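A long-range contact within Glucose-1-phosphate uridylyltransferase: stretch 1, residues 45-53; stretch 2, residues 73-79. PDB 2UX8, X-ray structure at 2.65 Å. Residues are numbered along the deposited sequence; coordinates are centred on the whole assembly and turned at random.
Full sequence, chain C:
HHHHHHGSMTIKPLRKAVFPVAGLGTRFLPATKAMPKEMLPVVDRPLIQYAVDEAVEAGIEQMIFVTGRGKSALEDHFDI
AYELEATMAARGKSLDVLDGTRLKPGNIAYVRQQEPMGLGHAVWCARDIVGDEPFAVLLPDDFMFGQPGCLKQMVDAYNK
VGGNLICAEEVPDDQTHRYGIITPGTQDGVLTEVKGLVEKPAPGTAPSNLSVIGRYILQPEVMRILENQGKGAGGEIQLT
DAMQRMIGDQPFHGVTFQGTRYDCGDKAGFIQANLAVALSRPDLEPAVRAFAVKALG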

# COMPACT_ATOMS: atom_id res chain seq x y z
N ARG C 45 17.71 -3.40 -12.99
CA ARG C 45 16.35 -3.18 -13.44
C ARG C 45 15.52 -4.41 -13.12
O ARG C 45 16.02 -5.53 -13.16
CB ARG C 45 16.27 -2.94 -14.96
CG ARG C 45 17.56 -2.60 -15.64
CD ARG C 45 17.32 -2.18 -17.07
NE ARG C 45 17.12 -0.74 -17.18
CZ ARG C 45 16.22 -0.18 -17.97
NH1 ARG C 45 15.45 -0.94 -18.71
NH2 ARG C 45 16.10 1.13 -18.05
N PRO C 46 14.24 -4.21 -12.78
CA PRO C 46 13.37 -5.34 -12.46
C PRO C 46 12.90 -6.03 -13.74
O PRO C 46 12.78 -5.38 -14.78
CB PRO C 46 12.21 -4.67 -11.72
CG PRO C 46 12.14 -3.31 -12.37
CD PRO C 46 13.59 -2.93 -12.47
N LEU C 47 12.62 -7.32 -13.65
CA LEU C 47 12.14 -8.10 -14.79
C LEU C 47 11.09 -7.41 -15.66
O LEU C 47 11.22 -7.43 -16.88
CB LEU C 47 11.61 -9.45 -14.29
CG LEU C 47 12.69 -10.39 -13.74
CD1 LEU C 47 12.05 -11.52 -12.98
CD2 LEU C 47 13.53 -10.92 -14.90
N ILE C 48 10.05 -6.81 -15.08
CA ILE C 48 9.04 -6.14 -15.91
C ILE C 48 9.62 -4.97 -16.68
O ILE C 48 9.15 -4.67 -17.78
CB ILE C 48 7.88 -5.53 -15.12
CG1 ILE C 48 8.17 -5.61 -13.64
CG2 ILE C 48 6.56 -6.16 -15.54
CD1 ILE C 48 7.81 -4.34 -12.94
N GLN C 49 10.59 -4.28 -16.08
CA GLN C 49 11.21 -3.14 -16.75
C GLN C 49 11.76 -3.63 -18.09
O GLN C 49 11.46 -3.06 -19.14
CB GLN C 49 12.31 -2.54 -15.90
CG GLN C 49 12.90 -1.28 -16.48
CD GLN C 49 11.86 -0.21 -16.70
OE1 GLN C 49 11.33 0.35 -15.75
NE2 GLN C 49 11.55 0.07 -17.96
N TYR C 50 12.54 -4.71 -18.06
CA TYR C 50 13.10 -5.26 -19.30
C TYR C 50 12.00 -5.57 -20.29
O TYR C 50 12.10 -5.26 -21.48
CB TYR C 50 13.89 -6.53 -19.03
CG TYR C 50 15.24 -6.29 -18.43
CD1 TYR C 50 15.44 -6.39 -17.06
CD2 TYR C 50 16.34 -5.93 -19.24
CE1 TYR C 50 16.68 -6.14 -16.49
CE2 TYR C 50 17.59 -5.68 -18.68
CZ TYR C 50 17.74 -5.79 -17.29
OH TYR C 50 18.95 -5.55 -16.69
N ALA C 51 10.95 -6.20 -19.78
CA ALA C 51 9.82 -6.59 -20.59
C ALA C 51 9.10 -5.42 -21.27
O ALA C 51 8.74 -5.51 -22.45
CB ALA C 51 8.84 -7.38 -19.75
N VAL C 52 8.89 -4.32 -20.54
CA VAL C 52 8.20 -3.19 -21.16
C VAL C 52 9.15 -2.45 -22.10
O VAL C 52 8.71 -1.86 -23.08
CB VAL C 52 7.59 -2.22 -20.11
CG1 VAL C 52 6.73 -2.98 -19.15
CG2 VAL C 52 8.66 -1.49 -19.37
N ASP C 53 10.44 -2.47 -21.81
CA ASP C 53 11.40 -1.81 -22.68
C ASP C 53 11.33 -2.50 -24.02
O ASP C 53 11.29 -1.88 -25.07
CB ASP C 53 12.81 -1.97 -22.14
CG ASP C 53 13.05 -1.16 -20.90
OD1 ASP C 53 12.35 -0.14 -20.69
OD2 ASP C 53 13.95 -1.55 -20.14
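Stretch 2 (73-79) ALEDHFD

Stretch 2 packs the last turn of a helix, and the residues just after it, against the first turns of the helix in stretch 1. Residues 73 to 76 are helical, with phi between -53° and -76° and psi between -35° and -44°, and His-77 keeps similar angles (-57/-33). Phe-78 turns to -102/26 and Asp-79 to an extended -127/177, so the chain leaves the helical path while Phe-78 still lies against stretch 1. The bond from His-77 N to Ala-73 O (2.8 Å) is a regular helical turn; the one from Phe-78 N to Glu-75 O (3.4 Å) is weak.

The two chains advance together: Ile-48 lies nearest Leu-74 (CA to CA 8.1 Å) and Gln-49 nearest Phe-78 (CA to CA 8.8 Å). At these separations the backbones do not touch, and side chains fill the gap, burying 303 Å² summed over both sides.

On stretch 1, Pro-46 occupies the N-cap position and the helix runs from Leu-47 onward. Its contact residues, Ile-48, Gln-49 and Val-52, follow the spacing of one helical face, whereas Leu-47, Tyr-50 and Ala-51 are out of reach of stretch 2.

His-77 directs its CA-to-CB bond toward stretch 1. With chi1 at t (-180°) and chi2 at 82°, its imidazole reaches both the start of the helix and Gln-49. NE2 of His-77 donates to OE1 of Gln-49 at 2.7 Å, with an N-H...acceptor angle of 155°; the acceptor lies near the ring plane, as a ring nitrogen donor requires. Pro-46 covers one face of the same ring: its CG is 4.0 Å from the ring centroid and 26° off the normal, a CH-pi contact, and 3.7 Å from CE1 of His-77.

Gln-49 leaves its backbone sideways, but chi1 t (-175°) and chi2 p (58°) bring its amide to His-77. The two ends of that amide have different partners, since OE1 accepts from the histidine while NE2 of Gln-49 donates to OD1 of Asp-53, one turn on, at 2.9 Å. The amide thus links the contact to its own helix, and NE2 is also hydrogen-bonded elsewhere in the structure.

Phe-78 (chi1 m, -65°; chi2 91°) starts sideways, yet its ring end comes close to stretch 1. CD1 of Ile-48 meets the ring edge, 3.6 Å from CE1 of Phe-78, and CG2 of Val-52 approaches obliquely, 3.5 Å from CE2 of Phe-78. Val-52, with chi1 m (-53°), needs no long reach, because its CA-to-CB bond already points toward stretch 2.

Ile-48 also points toward stretch 2, and its CD1 lies 3.5 Å from CG of Leu-74 as well as touching Phe-78. It joins the two apolar residues with both torsions between wells (chi1 8°, chi2 137°). Leu-74 likewise has off-well torsions (-116°, 101°); its CA-to-CB bond is sideways, but the end of the side chain comes nearer to stretch 1.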

# COMPACT_ATOMS: atom_id res chain seq x y z
N ALA C 73 4.16 -2.16 -5.80
CA ALA C 73 5.48 -1.79 -6.29
C ALA C 73 5.51 -1.71 -7.81
O ALA C 73 6.13 -0.82 -8.39
CB ALA C 73 6.51 -2.80 -5.79
N LEU C 74 4.83 -2.65 -8.46
CA LEU C 74 4.79 -2.67 -9.91
C LEU C 74 4.15 -1.40 -10.41
O LEU C 74 4.53 -0.88 -11.46
CB LEU C 74 3.99 -3.86 -10.40
CG LEU C 74 4.77 -4.90 -11.20
CD1 LEU C 74 5.12 -6.08 -10.32
CD2 LEU C 74 3.92 -5.34 -12.36
N GLU C 75 3.18 -0.92 -9.66
CA GLU C 75 2.45 0.28 -10.05
C GLU C 75 3.26 1.55 -9.81
O GLU C 75 3.32 2.44 -10.65
CB GLU C 75 1.15 0.34 -9.28
CG GLU C 75 0.01 0.91 -10.06
CD GLU C 75 -1.32 0.64 -9.42
OE1 GLU C 75 -1.41 -0.40 -8.72
OE2 GLU C 75 -2.26 1.44 -9.61
N ASP C 76 3.90 1.61 -8.65
CA ASP C 76 4.70 2.77 -8.29
C ASP C 76 5.93 2.90 -9.16
O ASP C 76 6.35 4.01 -9.49
CB ASP C 76 5.10 2.68 -6.83
CG ASP C 76 3.91 2.70 -5.91
OD1 ASP C 76 2.93 3.39 -6.24
OD2 ASP C 76 3.96 2.05 -4.85
N HIS C 77 6.50 1.76 -9.54
CA HIS C 77 7.69 1.76 -10.37
C HIS C 77 7.51 2.53 -11.68
O HIS C 77 8.45 3.13 -12.17
CB HIS C 77 8.11 0.33 -10.67
CG HIS C 77 9.34 0.24 -11.52
ND1 HIS C 77 10.61 0.35 -11.00
CD2 HIS C 77 9.49 0.14 -12.86
CE1 HIS C 77 11.49 0.31 -11.98
NE2 HIS C 77 10.84 0.18 -13.12
N PHE C 78 6.30 2.50 -12.24
CA PHE C 78 6.06 3.17 -13.50
C PHE C 78 5.34 4.50 -13.38
O PHE C 78 4.67 4.95 -14.30
CB PHE C 78 5.28 2.26 -14.45
CG PHE C 78 6.05 1.04 -14.88
CD1 PHE C 78 5.95 -0.14 -14.16
CD2 PHE C 78 6.89 1.09 -15.99
CE1 PHE C 78 6.69 -1.27 -14.54
CE2 PHE C 78 7.63 -0.03 -16.37
CZ PHE C 78 7.54 -1.21 -15.64
N ASP C 79 5.49 5.14 -12.23
CA ASP C 79 4.86 6.43 -12.01
C ASP C 79 5.99 7.37 -11.56
O ASP C 79 7.13 6.94 -11.42
CB ASP C 79 3.79 6.28 -10.92
CG ASP C 79 2.78 7.42 -10.93
OD1 ASP C 79 2.85 8.29 -11.82
OD2 ASP C 79 1.92 7.45 -10.03